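Local coordinates for protein glycerol dehydratase (Clostridium butyricum, PDB 1R9D) that probably catalyses the B12-independent dehydration of glycerol by glycyl-radical chemistry, as a lyase of the pyruvate formate lyase-like family, at residues K564-V567 with K572-P575; L459-G464 with E577-L582; V553-D558 with T655-K660; P600-G603 with V609-L612. One frame throughout, in Å; residues are numbered along the deposited sequence.

Overall arrangement
Following the chain from its N terminus, contact 2 opens at 459-464, where helix 453-461 ends, and contact 3 opens at 553-558, the start of helix 553-569. Further along that helix, contact 1 closes the short loop from 564-567 to 572-575, which lies within the spans of both. Contact 2 closes at 577-582 on helix 575-583. Contact 4 joins 600-603 to 609-612 on helix 607-624, in series with contacts 1 and 2, before contact 3 closes at 655-660. Contacts 2 and 3 therefore cross, and contact 4 falls within contact 3. Ile461 and Leu582 pack on Pro656, tying helices 453-461 and 575-583 to the 655-660 loop; Asp558 ties the start of helix 553-569 to the 600-603 loop.

Contact 1: K564-V567 with K572-P575; sequences KKIV and KITP
Val567 and Ile573 meet across the junction of a helix-loop-helix, where the chain leaves helix 553-569 and turns into helix 575-583. The inner side of this turn is closely packed. Ile573 CG1, placed between its own backbone N and carbonyl carbon by a chi1 of 58°, fits against two methyl groups of the preceding helix, Val567 CG2 at 3.9 Å and Ile566 CG2 at 4.0 Å. The other branch of Val567, CG1, reaches along the loop to Pro575 CG at 3.9 Å, at the first turn of the next helix. Leu578 and Ile592 continue this apolar layer beyond Ile573, and Leu595 of helix 590-597 covers Ile566. One direct hydrogen bond crosses the contact, from Lys572 N to Ile566 O (2.9 Å); its N-H...O angle is only 139°, so the bond is bent.

The outer side is looser and wetter. Lys572 leaves only the root of its side chain on the helix, while the rest, bent at chi2 and chi4, leads its ammonium away. Thr574 also points outward; it is the N-cap of helix 575-583. Its OG1 caps a backbone N of the helix's first turn, and Thr574 N in return donates to Glu577 OE1, consistent with a capping box. Beside the Val567-Ile573 pair, a water lies within hydrogen-bonding distance of both carbonyls, although it has more acceptors around it than protons to give. It stands 2.9 Å from Val567 O and 2.8 Å from Ile573 O.

Contact 2: L459-G464 with E577-L582; sequences LTINSG and ELKKTL
The ammonium NZ of Lys579, beside the end of helix 453-461, is gripped by two waters, each at 3.1 Å, and by a salt bridge to Glu479. One water also donates to Ile461 O and bonds Ser463 OG at 2.7 Å; the other donates to Asn462 O. Lys579 gets there fully stretched: CG lies anti to the backbone N (chi1 178°) and the chain stays extended to its tip. Its methylenes slide past Ile461 in the opposite direction, with CG 4.0 Å from Ile461 CG2, and CE passes Asn462 OD1 at 3.6 Å. That oxygen accepts from Asn583 ND2. Helix 453-461 finishes here in a Schellman motif, with Ser463 at positive phi and Gly464 N bonded to Leu459 O. On the apolar side the side chains of Leu582 and Ile461 cross at about a right angle, and their CD1 methyls come unusually close, 3.4 Å, with Pro656 close to both. The two helices are thus joined by a tight pair of methyls on one side and a salt-bridged, water-bound ammonium on the other. Glu479, with the waters that link NZ to the carbonyls of Ile461 and Asn462, would probably keep the lysine charged.

Contact 3: V553-D558 with T655-K660; sequences VANIGD and TPDGRK
Asp657 presses its CB onto CB of Asp558, 3.5 Å away, where a type I turn, Thr655 to Gly658, abuts the first turns of helix 553-569. Overlapping that turn, Asp657 OD1 accepts from Arg659 N, which comes from well above the carboxylate plane, and so forms an Asx turn. It also takes Thr655 OG1 (2.6 Å) from the opposite face, on the syn side and out of the carboxylate plane. A chi1 of 56° folds the carboxylate back over its own backbone, within reach of both donors. The second oxygen, OD2, looks to the helix: Asn555 ND2 gives it a weak bond of 3.4 Å, with amide and carboxylate planes 71° apart. The same ND2 lies 3.6 Å from Arg659 CD, while Asn555 OD1 is engaged by Ala666 N. Arg659 bends at chi3, and NH1 donates to Thr655 OG1; its NH2 is held by carbonyls of Thr652 and Gln663. Asp558 OD1 accepts from Phe602 N. Between the two like-charged aspartates, whose OD2 atoms stand 4.8 Å apart, one water donates both protons, 2.6 Å to Asp558 OD2 and 2.8 Å to Asp657 OD2.

Contact 4: P600-G603 with V609-L612; sequences PKFG and VDNL
A chi1 of 55° places Val609 CG1 between its own backbone N and carbonyl carbon and CG2 anti to the N, while Phe602, with CG anti to its backbone N (chi1 177°), sends its ring past Asp610. Both methyls of Val609 lie against one side of the backbone of the loop between helices 590-597 and 607-624 as it folds back on the first turns of the latter. CG1 lies 3.6 Å from Lys601 O, and CG2 lies 3.7 Å from Pro600 O and equally close to Phe602 N. The ring of Pro600 adds an apolar touch, CB to Val609 CG1 at 4.1 Å. Further along, Asp610 OD1 comes to 3.3 Å from Phe602 CD1; the side chains cross at about a right angle, and carboxylate and ring planes stand 83° apart. The Phe602 side chain also packs on Ala613 of helix 607-624 and on Ser686 and Val687 of helix 680-687.

No direct hydrogen bond spans the two segments, and a single water does that work instead, donating to Lys601 O at 2.8 Å and to Asp610 OD1 at 2.7 Å. The other carboxylate oxygen, Asp610 OD2, is taken by Lys689 in a salt bridge and by Ser686. Lys601 turns its side chain away, where NZ donates to Leu596 O and Ala599 O of the preceding helix end and linker. Asp610 is thus a polar junction: one oxygen ties to the loop through water, the other ties helix 607-624 to Lys689 and Ser686, and this charged partner would probably stabilise the buried carboxylate as an anion.

Contact 1: K564-V567 with K572-P575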
# COMPACT_ATOMS: atom_id res chain seq x y z
N LYS A 564 -16.46 15.01 -45.70
CA LYS A 564 -16.13 16.35 -46.15
C LYS A 564 -16.49 16.63 -47.60
O LYS A 564 -17.05 17.68 -47.92
CB LYS A 564 -14.64 16.63 -45.94
CG LYS A 564 -14.20 18.00 -46.45
CD LYS A 564 -12.69 18.19 -46.33
CE LYS A 564 -12.25 19.48 -46.98
NZ LYS A 564 -12.45 19.46 -48.47
N LYS A 565 -16.16 15.70 -48.49
CA LYS A 565 -16.42 15.86 -49.92
C LYS A 565 -17.85 15.59 -50.37
O LYS A 565 -18.49 16.44 -51.00
CB LYS A 565 -15.50 14.95 -50.74
CG LYS A 565 -14.04 15.33 -50.71
CD LYS A 565 -13.22 14.39 -51.59
CE LYS A 565 -13.67 14.44 -53.05
NZ LYS A 565 -13.25 15.71 -53.73
N ILE A 566 -18.35 14.39 -50.08
CA ILE A 566 -19.68 13.99 -50.49
C ILE A 566 -20.82 14.73 -49.79
O ILE A 566 -21.84 15.03 -50.41
CB ILE A 566 -19.89 12.47 -50.28
CG1 ILE A 566 -18.78 11.69 -50.99
CG2 ILE A 566 -21.25 12.05 -50.81
CD1 ILE A 566 -18.69 11.96 -52.48
N VAL A 567 -20.64 15.05 -48.51
CA VAL A 567 -21.68 15.74 -47.76
C VAL A 567 -21.57 17.26 -47.70
O VAL A 567 -22.48 17.97 -48.12
CB VAL A 567 -21.77 15.20 -46.32
CG1 VAL A 567 -22.87 15.93 -45.56
CG2 VAL A 567 -22.06 13.70 -46.34
N LYS A 572 -23.85 16.08 -52.18
CA LYS A 572 -24.49 14.99 -52.92
C LYS A 572 -25.61 14.37 -52.10
O LYS A 572 -26.63 13.95 -52.64
CB LYS A 572 -23.46 13.91 -53.29
CG LYS A 572 -22.48 14.32 -54.37
CD LYS A 572 -23.22 14.69 -55.65
CE LYS A 572 -22.25 15.03 -56.78
NZ LYS A 572 -21.47 13.84 -57.19
N ILE A 573 -25.42 14.32 -50.78
CA ILE A 573 -26.41 13.77 -49.87
C ILE A 573 -26.40 14.63 -48.61
O ILE A 573 -25.40 15.28 -48.31
CB ILE A 573 -26.10 12.31 -49.48
CG1 ILE A 573 -24.71 12.22 -48.84
CG2 ILE A 573 -26.16 11.42 -50.71
CD1 ILE A 573 -24.33 10.82 -48.40
N THR A 574 -27.51 14.64 -47.87
CA THR A 574 -27.58 15.43 -46.65
C THR A 574 -27.05 14.63 -45.47
O THR A 574 -26.95 13.40 -45.53
CB THR A 574 -29.03 15.84 -46.32
OG1 THR A 574 -29.80 14.67 -46.01
CG2 THR A 574 -29.66 16.58 -47.48
N PRO A 575 -26.71 15.31 -44.37
CA PRO A 575 -26.21 14.61 -43.19
C PRO A 575 -27.22 13.55 -42.74
O PRO A 575 -26.85 12.43 -42.38
CB PRO A 575 -26.04 15.73 -42.17
CG PRO A 575 -25.64 16.89 -43.03
CD PRO A 575 -26.61 16.77 -44.19
O HOH W 1 -25.40 18.06 -47.85

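Contact 2: L459-G464 with E577-L582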
# COMPACT_ATOMS: atom_id res chain seq x y z
N LEU A 459 -19.78 7.22 -33.53
CA LEU A 459 -20.40 7.96 -32.44
C LEU A 459 -20.53 9.45 -32.74
O LEU A 459 -21.37 10.13 -32.16
CB LEU A 459 -19.61 7.76 -31.14
CG LEU A 459 -19.74 6.36 -30.53
CD1 LEU A 459 -18.79 6.23 -29.35
CD2 LEU A 459 -21.19 6.11 -30.09
N THR A 460 -19.69 9.96 -33.64
CA THR A 460 -19.78 11.37 -34.02
C THR A 460 -21.04 11.53 -34.86
O THR A 460 -21.84 12.45 -34.64
CB THR A 460 -18.56 11.81 -34.85
OG1 THR A 460 -17.36 11.59 -34.10
CG2 THR A 460 -18.66 13.29 -35.20
N ILE A 461 -21.23 10.62 -35.81
CA ILE A 461 -22.40 10.66 -36.67
C ILE A 461 -23.68 10.43 -35.87
O ILE A 461 -24.73 11.01 -36.19
CB ILE A 461 -22.28 9.60 -37.79
CG1 ILE A 461 -21.22 10.05 -38.79
CG2 ILE A 461 -23.64 9.40 -38.47
CD1 ILE A 461 -20.99 9.09 -39.93
N ASN A 462 -23.60 9.62 -34.82
CA ASN A 462 -24.78 9.35 -33.98
C ASN A 462 -24.84 10.14 -32.67
O ASN A 462 -25.59 9.78 -31.76
CB ASN A 462 -24.87 7.84 -33.69
CG ASN A 462 -25.15 7.02 -34.95
OD1 ASN A 462 -25.93 7.43 -35.81
ND2 ASN A 462 -24.52 5.85 -35.04
N SER A 463 -24.06 11.22 -32.58
CA SER A 463 -24.05 12.07 -31.39
C SER A 463 -23.90 11.35 -30.06
O SER A 463 -24.62 11.64 -29.10
CB SER A 463 -25.32 12.93 -31.34
OG SER A 463 -25.37 13.84 -32.43
N GLY A 464 -22.97 10.40 -29.99
CA GLY A 464 -22.74 9.67 -28.75
C GLY A 464 -23.81 8.68 -28.35
O GLY A 464 -23.76 8.12 -27.25
N GLU A 577 -29.42 11.91 -44.54
CA GLU A 577 -29.43 10.78 -45.46
C GLU A 577 -28.26 9.83 -45.18
O GLU A 577 -28.44 8.61 -45.18
CB GLU A 577 -29.36 11.27 -46.90
CG GLU A 577 -30.56 12.12 -47.31
CD GLU A 577 -30.50 12.59 -48.76
OE1 GLU A 577 -29.54 13.31 -49.12
OE2 GLU A 577 -31.41 12.24 -49.54
N LEU A 578 -27.08 10.38 -44.95
CA LEU A 578 -25.91 9.56 -44.67
C LEU A 578 -26.11 8.81 -43.35
O LEU A 578 -25.86 7.61 -43.27
CB LEU A 578 -24.65 10.42 -44.59
CG LEU A 578 -23.35 9.66 -44.31
CD1 LEU A 578 -23.10 8.67 -45.44
CD2 LEU A 578 -22.19 10.64 -44.19
N LYS A 579 -26.57 9.52 -42.33
CA LYS A 579 -26.78 8.90 -41.03
C LYS A 579 -27.72 7.70 -41.14
O LYS A 579 -27.45 6.63 -40.59
CB LYS A 579 -27.35 9.92 -40.04
CG LYS A 579 -27.65 9.36 -38.65
CD LYS A 579 -28.09 10.46 -37.69
CE LYS A 579 -28.48 9.89 -36.34
NZ LYS A 579 -28.81 10.96 -35.35
N LYS A 580 -28.83 7.88 -41.86
CA LYS A 580 -29.80 6.80 -42.02
C LYS A 580 -29.23 5.64 -42.83
O LYS A 580 -29.46 4.48 -42.49
CB LYS A 580 -31.08 7.32 -42.67
CG LYS A 580 -31.85 8.29 -41.79
CD LYS A 580 -33.15 8.75 -42.43
CE LYS A 580 -33.87 9.76 -41.55
NZ LYS A 580 -35.11 10.28 -42.19
N THR A 581 -28.49 5.96 -43.88
CA THR A 581 -27.90 4.93 -44.73
C THR A 581 -26.91 4.07 -43.94
O THR A 581 -26.92 2.84 -44.05
CB THR A 581 -27.14 5.55 -45.92
OG1 THR A 581 -28.01 6.45 -46.62
CG2 THR A 581 -26.69 4.46 -46.88
N LEU A 582 -26.07 4.70 -43.14
CA LEU A 582 -25.09 3.96 -42.36
C LEU A 582 -25.76 3.09 -41.31
O LEU A 582 -25.39 1.93 -41.13
CB LEU A 582 -24.11 4.93 -41.68
CG LEU A 582 -23.23 5.72 -42.65
CD1 LEU A 582 -22.43 6.76 -41.88
CD2 LEU A 582 -22.31 4.78 -43.41
O HOH W 2 -26.36 12.73 -34.72
O HOH W 3 -28.41 9.49 -32.66

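Contact 3: V553-D558 with T655-K660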
# COMPACT_ATOMS: atom_id res chain seq x y z
N VAL A 553 -6.69 3.63 -38.61
CA VAL A 553 -6.24 4.86 -39.27
C VAL A 553 -6.73 5.08 -40.71
O VAL A 553 -7.21 6.17 -41.04
CB VAL A 553 -4.70 4.98 -39.25
CG1 VAL A 553 -4.26 6.26 -39.97
CG2 VAL A 553 -4.20 5.03 -37.80
N ALA A 554 -6.62 4.07 -41.57
CA ALA A 554 -7.07 4.24 -42.94
C ALA A 554 -8.58 4.44 -42.99
O ALA A 554 -9.09 5.21 -43.81
CB ALA A 554 -6.68 3.04 -43.79
N ASN A 555 -9.30 3.75 -42.11
CA ASN A 555 -10.76 3.88 -42.08
C ASN A 555 -11.18 5.30 -41.71
O ASN A 555 -12.14 5.84 -42.25
CB ASN A 555 -11.37 2.87 -41.10
CG ASN A 555 -11.00 1.44 -41.43
OD1 ASN A 555 -10.02 0.90 -40.91
ND2 ASN A 555 -11.77 0.81 -42.32
N ILE A 556 -10.44 5.92 -40.79
CA ILE A 556 -10.75 7.28 -40.37
C ILE A 556 -10.45 8.30 -41.46
O ILE A 556 -11.24 9.20 -41.71
CB ILE A 556 -9.99 7.66 -39.06
CG1 ILE A 556 -10.77 7.16 -37.85
CG2 ILE A 556 -9.83 9.17 -38.95
CD1 ILE A 556 -11.19 5.72 -37.93
N GLY A 557 -9.30 8.16 -42.12
CA GLY A 557 -8.95 9.08 -43.18
C GLY A 557 -9.95 9.00 -44.32
O GLY A 557 -10.45 10.03 -44.80
N ASP A 558 -10.25 7.78 -44.75
CA ASP A 558 -11.19 7.57 -45.85
C ASP A 558 -12.60 8.02 -45.45
O ASP A 558 -13.34 8.57 -46.28
CB ASP A 558 -11.19 6.09 -46.26
CG ASP A 558 -9.84 5.63 -46.81
OD1 ASP A 558 -9.07 6.48 -47.30
OD2 ASP A 558 -9.55 4.41 -46.77
N THR A 655 -19.31 2.34 -41.98
CA THR A 655 -18.64 3.63 -41.88
C THR A 655 -18.69 4.41 -43.20
O THR A 655 -18.89 3.82 -44.27
CB THR A 655 -17.18 3.44 -41.40
OG1 THR A 655 -16.58 2.34 -42.09
CG2 THR A 655 -17.16 3.17 -39.89
N PRO A 656 -18.52 5.74 -43.15
CA PRO A 656 -18.53 6.66 -44.30
C PRO A 656 -17.59 6.35 -45.46
O PRO A 656 -17.76 6.90 -46.55
CB PRO A 656 -18.23 8.02 -43.67
CG PRO A 656 -18.79 7.89 -42.30
CD PRO A 656 -18.35 6.50 -41.89
N ASP A 657 -16.60 5.49 -45.24
CA ASP A 657 -15.68 5.15 -46.32
C ASP A 657 -16.28 4.09 -47.24
O ASP A 657 -15.68 3.72 -48.25
CB ASP A 657 -14.34 4.65 -45.74
CG ASP A 657 -14.51 3.47 -44.79
OD1 ASP A 657 -15.66 3.16 -44.41
OD2 ASP A 657 -13.48 2.85 -44.42
N GLY A 658 -17.47 3.61 -46.89
CA GLY A 658 -18.14 2.60 -47.69
C GLY A 658 -18.02 1.19 -47.16
O GLY A 658 -18.54 0.24 -47.75
N ARG A 659 -17.33 1.04 -46.03
CA ARG A 659 -17.13 -0.25 -45.39
C ARG A 659 -18.43 -0.70 -44.72
O ARG A 659 -19.06 0.07 -44.02
CB ARG A 659 -16.00 -0.14 -44.35
CG ARG A 659 -15.79 -1.40 -43.52
CD ARG A 659 -14.80 -1.18 -42.37
NE ARG A 659 -15.24 -1.95 -41.20
CZ ARG A 659 -16.28 -1.62 -40.45
NH1 ARG A 659 -16.98 -0.52 -40.72
NH2 ARG A 659 -16.66 -2.40 -39.44
N LYS A 660 -18.82 -1.96 -44.93
CA LYS A 660 -20.05 -2.47 -44.33
C LYS A 660 -19.86 -2.90 -42.88
O LYS A 660 -18.75 -3.25 -42.46
CB LYS A 660 -20.59 -3.65 -45.14
CG LYS A 660 -20.92 -3.30 -46.58
CD LYS A 660 -21.86 -4.33 -47.20
CE LYS A 660 -23.20 -4.33 -46.49
NZ LYS A 660 -24.18 -5.25 -47.13
O HOH W 4 -11.12 2.51 -45.95

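Contact 4: P600-G603 with V609-L612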
# COMPACT_ATOMS: atom_id res chain seq x y z
N PRO A 600 -11.91 9.70 -52.69
CA PRO A 600 -10.46 9.45 -52.62
C PRO A 600 -10.07 8.55 -51.44
O PRO A 600 -10.55 8.74 -50.33
CB PRO A 600 -9.87 10.85 -52.47
CG PRO A 600 -10.90 11.74 -53.12
CD PRO A 600 -12.20 11.14 -52.64
N LYS A 601 -9.18 7.58 -51.69
CA LYS A 601 -8.74 6.65 -50.65
C LYS A 601 -7.27 6.78 -50.26
O LYS A 601 -6.40 7.03 -51.10
CB LYS A 601 -9.02 5.21 -51.09
CG LYS A 601 -10.50 4.87 -51.26
CD LYS A 601 -11.21 4.77 -49.91
CE LYS A 601 -12.71 4.51 -50.07
NZ LYS A 601 -13.46 5.72 -50.53
N PHE A 602 -7.00 6.60 -48.97
CA PHE A 602 -5.66 6.66 -48.41
C PHE A 602 -4.77 5.59 -49.04
O PHE A 602 -5.20 4.46 -49.24
CB PHE A 602 -5.77 6.44 -46.89
CG PHE A 602 -4.45 6.42 -46.17
CD1 PHE A 602 -3.66 7.56 -46.08
CD2 PHE A 602 -4.02 5.25 -45.53
CE1 PHE A 602 -2.48 7.56 -45.35
CE2 PHE A 602 -2.83 5.23 -44.79
CZ PHE A 602 -2.06 6.39 -44.71
N GLY A 603 -3.52 5.95 -49.35
CA GLY A 603 -2.61 4.99 -49.93
C GLY A 603 -2.34 5.14 -51.42
O GLY A 603 -1.74 4.26 -52.03
N VAL A 609 -6.98 13.24 -49.10
CA VAL A 609 -7.37 12.23 -48.13
C VAL A 609 -6.21 11.90 -47.17
O VAL A 609 -6.43 11.73 -45.98
CB VAL A 609 -7.89 10.94 -48.81
CG1 VAL A 609 -6.86 10.39 -49.79
CG2 VAL A 609 -8.24 9.90 -47.75
N ASP A 610 -4.99 11.84 -47.69
CA ASP A 610 -3.84 11.54 -46.84
C ASP A 610 -3.73 12.51 -45.66
O ASP A 610 -3.42 12.10 -44.54
CB ASP A 610 -2.55 11.56 -47.66
CG ASP A 610 -2.49 10.44 -48.70
OD1 ASP A 610 -3.42 9.60 -48.72
OD2 ASP A 610 -1.53 10.41 -49.49
N ASN A 611 -3.99 13.80 -45.89
CA ASN A 611 -3.90 14.77 -44.80
C ASN A 611 -5.01 14.62 -43.77
O ASN A 611 -4.87 15.05 -42.62
CB ASN A 611 -3.89 16.20 -45.34
CG ASN A 611 -2.59 16.53 -46.05
OD1 ASN A 611 -1.52 16.07 -45.64
ND2 ASN A 611 -2.67 17.35 -47.09
N LEU A 612 -6.13 14.00 -44.16
CA LEU A 612 -7.22 13.79 -43.22
C LEU A 612 -6.93 12.54 -42.39
O LEU A 612 -7.38 12.43 -41.25
CB LEU A 612 -8.56 13.67 -43.96
CG LEU A 612 -9.11 15.04 -44.39
CD1 LEU A 612 -10.42 14.86 -45.15
CD2 LEU A 612 -9.34 15.90 -43.15
O HOH W 5 -4.03 8.51 -51.14